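PDB 6ZS0: DMATS type aromatic prenyltransferase from Streptomyces coelicolor, which probably catalyses transfer of a dimethylallyl group from dimethylallyl diphosphate to C5 of the tryptophan indole ring, as a 5-dimethylallyltryptophan synthase of ABBA-barrel fold. Local coordinates for residues G11-R16 / V64-S69; T313-E318 / S344-T349. All blocks are in the same frame, centred on the assembly; numbering follows the deposited sequence. Where two conformers were deposited one is given.

Interaction 1 (G11-R16 / V64-S69); sequences GGQLRR and VEFSLS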
loop_
_atom_site.group_PDB
_atom_site.type_symbol
_atom_site.label_atom_id
_atom_site.label_comp_id
_atom_site.label_asym_id
_atom_site.label_seq_id
_atom_site.Cartn_x
_atom_site.Cartn_y
_atom_site.Cartn_z
ATOM N N GLY A 11 16.307 3.204 -3.843
ATOM C CA GLY A 11 17.149 3.238 -2.627
ATOM C C GLY A 11 17.410 4.646 -2.185
ATOM O O GLY A 11 17.304 4.926 -0.972
ATOM N N GLY A 12 17.723 5.538 -3.123
ATOM C CA GLY A 12 17.896 6.962 -2.861
ATOM C C GLY A 12 16.622 7.537 -2.285
ATOM O O GLY A 12 16.681 8.281 -1.299
ATOM N N GLN A 13 15.471 7.160 -2.847
ATOM C CA GLN A 13 14.165 7.624 -2.343
ATOM C C GLN A 13 13.960 7.103 -0.923
ATOM O O GLN A 13 13.501 7.865 -0.090
ATOM C CB GLN A 13 13.044 7.191 -3.282
ATOM C CG GLN A 13 13.052 7.953 -4.601
ATOM C CD GLN A 13 11.997 7.470 -5.553
ATOM O OE1 GLN A 13 11.755 6.268 -5.686
ATOM N NE2 GLN A 13 11.292 8.426 -6.151
ATOM N N LEU A 14 14.255 5.829 -0.662
ATOM C CA LEU A 14 14.050 5.237 0.678
ATOM C C LEU A 14 14.897 6.027 1.684
ATOM O O LEU A 14 14.386 6.367 2.753
ATOM C CB LEU A 14 14.399 3.749 0.659
ATOM C CG LEU A 14 14.182 3.013 1.989
ATOM C CD1 LEU A 14 13.867 1.540 1.753
ATOM C CD2 LEU A 14 15.383 3.169 2.917
ATOM N N ARG A 15 16.138 6.324 1.335
ATOM C CA ARG A 15 17.078 7.016 2.240
ATOM C C ARG A 15 16.575 8.421 2.549
ATOM O O ARG A 15 16.590 8.808 3.756
ATOM C CB ARG A 15 18.468 7.062 1.625
ATOM C CG ARG A 15 19.167 5.716 1.582
ATOM C CD ARG A 15 20.492 5.866 0.858
ATOM N NE ARG A 15 21.099 4.556 0.643
ATOM C CZ ARG A 15 21.838 3.901 1.535
ATOM N NH1 ARG A 15 22.348 2.712 1.233
ATOM N NH2 ARG A 15 22.084 4.441 2.712
ATOM N N ARG A 16 16.186 9.173 1.527
ATOM C CA ARG A 16 15.766 10.585 1.707
ATOM C C ARG A 16 14.441 10.616 2.459
ATOM O O ARG A 16 14.300 11.426 3.385
ATOM C CB ARG A 16 15.712 11.327 0.375
ATOM C CG ARG A 16 17.070 11.454 -0.305
ATOM C CD ARG A 16 17.004 12.325 -1.539
ATOM N NE ARG A 16 15.995 11.856 -2.489
ATOM C CZ ARG A 16 16.222 11.009 -3.483
ATOM N NH1 ARG A 16 17.431 10.535 -3.693
ATOM N NH2 ARG A 16 15.229 10.654 -4.281
ATOM N N VAL A 64 7.943 -0.621 -6.603
ATOM C CA VAL A 64 8.147 -0.049 -5.265
ATOM C C VAL A 64 7.162 1.099 -5.116
ATOM O O VAL A 64 6.988 1.837 -6.096
ATOM C CB VAL A 64 9.573 0.465 -5.070
ATOM C CG1 VAL A 64 9.795 0.959 -3.657
ATOM C CG2 VAL A 64 10.623 -0.592 -5.419
ATOM N N GLU A 65 6.595 1.218 -3.927
ATOM C CA GLU A 65 5.754 2.367 -3.546
ATOM C C GLU A 65 6.054 2.673 -2.097
ATOM O O GLU A 65 6.446 1.782 -1.377
ATOM C CB GLU A 65 4.270 2.051 -3.731
ATOM C CG GLU A 65 3.354 3.217 -3.358
ATOM C CD GLU A 65 1.872 2.883 -3.448
ATOM O OE1 GLU A 65 1.395 2.100 -2.595
ATOM O OE2 GLU A 65 1.204 3.403 -4.386
ATOM N N PHE A 66 5.966 3.927 -1.711
ATOM C CA PHE A 66 6.214 4.326 -0.314
ATOM C C PHE A 66 4.919 4.798 0.319
ATOM O O PHE A 66 3.954 5.136 -0.395
ATOM C CB PHE A 66 7.247 5.436 -0.230
ATOM C CG PHE A 66 8.579 5.029 -0.804
ATOM C CD1 PHE A 66 8.953 5.424 -2.081
ATOM C CD2 PHE A 66 9.433 4.213 -0.079
ATOM C CE1 PHE A 66 10.182 5.051 -2.612
ATOM C CE2 PHE A 66 10.655 3.831 -0.613
ATOM C CZ PHE A 66 11.036 4.264 -1.870
ATOM N N SER A 67 4.882 4.782 1.631
ATOM C CA SER A 67 3.784 5.448 2.362
ATOM C C SER A 67 4.320 6.075 3.639
ATOM O O SER A 67 5.275 5.551 4.220
ATOM C CB SER A 67 2.629 4.510 2.604
ATOM O OG SER A 67 2.945 3.454 3.502
ATOM N N LEU A 68 3.663 7.148 4.065
ATOM C CA LEU A 68 3.866 7.757 5.396
ATOM C C LEU A 68 2.529 7.796 6.097
ATOM O O LEU A 68 1.571 8.370 5.525
ATOM C CB LEU A 68 4.435 9.160 5.253
ATOM C CG LEU A 68 5.880 9.230 4.779
ATOM C CD1 LEU A 68 6.312 10.666 4.559
ATOM C CD2 LEU A 68 6.813 8.548 5.757
ATOM N N SER A 69 2.465 7.213 7.297
ATOM C CA SER A 69 1.260 7.148 8.163
ATOM C C SER A 69 1.448 8.067 9.370
ATOM O O SER A 69 2.405 7.844 10.154
ATOM C CB SER A 69 0.966 5.759 8.611
ATOM O OG SER A 69 0.787 4.893 7.515
#

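Interaction 2 (T313-E318 / S344-T349); sequences TERRPE and SSEAYT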
loop_
_atom_site.group_PDB
_atom_site.type_symbol
_atom_site.label_atom_id
_atom_site.label_comp_id
_atom_site.label_asym_id
_atom_site.label_seq_id
_atom_site.Cartn_x
_atom_site.Cartn_y
_atom_site.Cartn_z
ATOM N N THR A 313 11.209 13.393 -5.361
ATOM C CA THR A 313 11.626 14.012 -6.636
ATOM C C THR A 313 11.765 15.519 -6.505
ATOM O O THR A 313 11.003 16.118 -5.721
ATOM C CB THR A 313 10.617 13.707 -7.737
ATOM O OG1 THR A 313 11.080 14.334 -8.936
ATOM C CG2 THR A 313 9.225 14.192 -7.401
ATOM N N GLU A 314 12.615 16.083 -7.364
ATOM C CA GLU A 314 12.902 17.536 -7.499
ATOM C C GLU A 314 11.774 18.255 -8.248
ATOM O O GLU A 314 11.728 19.487 -8.165
ATOM C CB GLU A 314 14.233 17.737 -8.225
ATOM C CG GLU A 314 15.372 16.928 -7.622
ATOM N N ARG A 315 10.909 17.514 -8.941
ATOM C CA ARG A 315 9.720 18.038 -9.669
ATOM C C ARG A 315 8.884 18.919 -8.716
ATOM O O ARG A 315 8.599 18.475 -7.595
ATOM C CB ARG A 315 8.919 16.846 -10.210
ATOM C CG ARG A 315 7.938 17.173 -11.328
ATOM C CD ARG A 315 6.509 17.137 -10.839
ATOM N NE ARG A 315 5.903 15.814 -10.900
ATOM C CZ ARG A 315 4.749 15.477 -10.317
ATOM N NH1 ARG A 315 4.066 16.362 -9.604
ATOM N NH2 ARG A 315 4.280 14.246 -10.450
ATOM N N ARG A 316 8.521 20.129 -9.138
ATOM C CA ARG A 316 7.442 20.922 -8.484
ATOM C C ARG A 316 6.179 20.059 -8.446
ATOM O O ARG A 316 5.796 19.510 -9.460
ATOM C CB ARG A 316 7.149 22.209 -9.258
ATOM C CG ARG A 316 8.274 23.232 -9.216
ATOM C CD ARG A 316 7.760 24.657 -9.153
ATOM N NE ARG A 316 7.256 25.126 -10.439
ATOM C CZ ARG A 316 5.992 25.493 -10.706
ATOM N NH1 ARG A 316 5.054 25.476 -9.768
ATOM N NH2 ARG A 316 5.675 25.900 -11.926
ATOM N N PRO A 317 5.526 19.870 -7.281
ATOM C CA PRO A 317 4.240 19.175 -7.223
ATOM C C PRO A 317 3.236 19.664 -8.276
ATOM O O PRO A 317 2.521 18.847 -8.810
ATOM C CB PRO A 317 3.768 19.478 -5.796
ATOM C CG PRO A 317 5.060 19.532 -5.025
ATOM C CD PRO A 317 6.002 20.265 -5.949
ATOM N N GLU A 318 3.248 20.965 -8.588
ATOM C CA GLU A 318 2.267 21.627 -9.482
ATOM C C GLU A 318 2.521 21.250 -10.948
ATOM O O GLU A 318 1.658 21.577 -11.776
ATOM C CB GLU A 318 2.337 23.149 -9.322
ATOM C CG GLU A 318 1.917 23.630 -7.946
ATOM C CD GLU A 318 2.928 23.547 -6.800
ATOM O OE1 GLU A 318 2.517 23.843 -5.653
ATOM O OE2 GLU A 318 4.112 23.170 -7.031
ATOM N N SER A 344 4.161 7.695 -4.849
ATOM C CA SER A 344 4.621 7.022 -6.071
ATOM C C SER A 344 6.130 7.209 -6.230
ATOM O O SER A 344 6.608 8.328 -6.106
ATOM C CB SER A 344 3.869 7.575 -7.271
ATOM O OG SER A 344 2.474 7.275 -7.176
ATOM N N SER A 345 6.862 6.161 -6.576
ATOM C CA SER A 345 8.305 6.261 -6.871
ATOM C C SER A 345 8.541 6.984 -8.207
ATOM O O SER A 345 9.450 7.785 -8.304
ATOM C CB SER A 345 8.937 4.896 -6.827
ATOM O OG SER A 345 10.233 4.946 -7.390
ATOM N N GLU A 346 7.750 6.690 -9.231
ATOM C CA GLU A 346 7.837 7.325 -10.580
ATOM C C GLU A 346 9.245 7.126 -11.161
ATOM O O GLU A 346 9.761 8.017 -11.833
ATOM C CB GLU A 346 7.323 8.769 -10.479
ATOM C CG GLU A 346 5.821 8.789 -10.172
ATOM C CD GLU A 346 5.040 10.049 -10.485
ATOM O OE1 GLU A 346 5.624 10.974 -11.030
ATOM O OE2 GLU A 346 3.835 10.084 -10.167
ATOM N N ALA A 347 9.795 5.929 -11.020
ATOM C CA ALA A 347 11.102 5.571 -11.601
ATOM C C ALA A 347 11.022 5.597 -13.130
ATOM O O ALA A 347 12.109 5.654 -13.762
ATOM C CB ALA A 347 11.537 4.211 -11.127
ATOM N N TYR A 348 9.821 5.467 -13.706
ATOM C CA TYR A 348 9.623 5.379 -15.172
ATOM C C TYR A 348 8.840 6.594 -15.655
ATOM O O TYR A 348 8.305 6.540 -16.758
ATOM C CB TYR A 348 8.985 4.040 -15.499
ATOM C CG TYR A 348 9.878 2.875 -15.202
ATOM C CD1 TYR A 348 11.049 2.670 -15.930
ATOM C CD2 TYR A 348 9.598 1.997 -14.169
ATOM C CE1 TYR A 348 11.886 1.605 -15.649
ATOM C CE2 TYR A 348 10.415 0.917 -13.896
ATOM C CZ TYR A 348 11.568 0.712 -14.639
ATOM O OH TYR A 348 12.386 -0.337 -14.345
ATOM N N THR A 349 8.799 7.656 -14.866
ATOM C CA THR A 349 8.105 8.911 -15.236
ATOM C C THR A 349 9.176 9.997 -15.311
ATOM O O THR A 349 9.516 10.559 -14.255
ATOM C CB THR A 349 6.934 9.165 -14.280
ATOM O OG1 THR A 349 6.149 7.960 -14.245
ATOM C CG2 THR A 349 6.062 10.321 -14.708
#

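Interaction 1 (G11-R16 / V64-S69)
Phe66 reaches outward from strand 64-70 and sets the far rim of its ring against Gln13 and Leu14 of helix 6-20. Packing is close at this rim: CE1 of Phe66 lies 3.6 Å from CB of Gln13, and CZ of Phe66 stands 3.8 Å from the backbone N of Leu14. CE2 of Phe66 completes the row, 4.0 Å from CB of Leu14. The Gln13 side chain crosses the phenyl group at about a right angle, its amide plane 88° from the ring. Gln13 CG lies anti to the carbonyl carbon (chi1 -71°) and the chain runs extended beyond it, which carries OE1 to the ring edge, in plane, 3.7 Å from CE1 of Phe66. That amide is held by Ser345, which hydrogen-bonds OE1, and by the carbonyl of Leu312, which takes NE2. Cutting Phe66 back to an alanine would probably open a gap between strand and helix beside Gln13 and Leu14. The solvent side takes no part: Arg15 packs on helix 25-39, and exposed Arg16 bonds the carbonyl O of Ala311. Helix 6-20 thus lies over the barrel's outside, with Leu14 also on Leu35 of helix 25-39, while strand 64-70 pairs with strands 77-82 and 338-344.

Interaction 2 (T313-E318 / S344-T349)
The guanidinium of Arg315 presents its edge to Glu346: OE1 of the carboxylate lies near the guanidinium plane, 3.6 Å from NH2 of Arg315, a salt bridge. Also at that group's edge, in plane, is the carbonyl carbon of Pro317, whose O comes within 3.0 Å of NH1 of Arg315. The carboxylate of Glu346 is turned 41° from the guanidinium and meets it unevenly, with OE2 of Glu346 4.2 Å from NH2 of Arg315. The two side chains cross at about a right angle. In Arg315 the bends at chi2 (-107°) and chi3 carry the guanidinium alongside Pro317, whereas Glu346 extends beyond CG. The backbones on both sides are turned: N of Arg315 donates to OG1 of Thr313 at 3.2 Å, an ST turn just past helix 303-312, and Glu346 opens a type I turn closed by N of Thr349 bonding to its O. The stronger partner of Arg315 is Asp284, whose OD2 forms a salt bridge with NH1, and Leu323 touches the side chains of both Arg315 and Glu346. With two acidic partners the arginine's charge is probably well compensated, and the one-sided pairing with Glu346 suggests an electrostatic tie between two surface loops more than a rigid clasp.

The two contacts illustrate how chemistry follows depth. Interaction 1 is a buried, largely apolar meeting of a regular helix and a barrel strand, whereas interaction 2 lies nearer the surface, about 18 Å from the chain centre against 12 Å, and joins two loops by charge across a smaller interface. Their centres are about 12 Å apart, and they meet directly: the amide of Gln13 reaches Ser345 of segment 344-349, and CB of Ser345 also packs against the carbonyl O of Val64. The elements are adjacent too: segment 344-349 leads on from strand 338-344, the neighbour of strand 64-70 in the barrel.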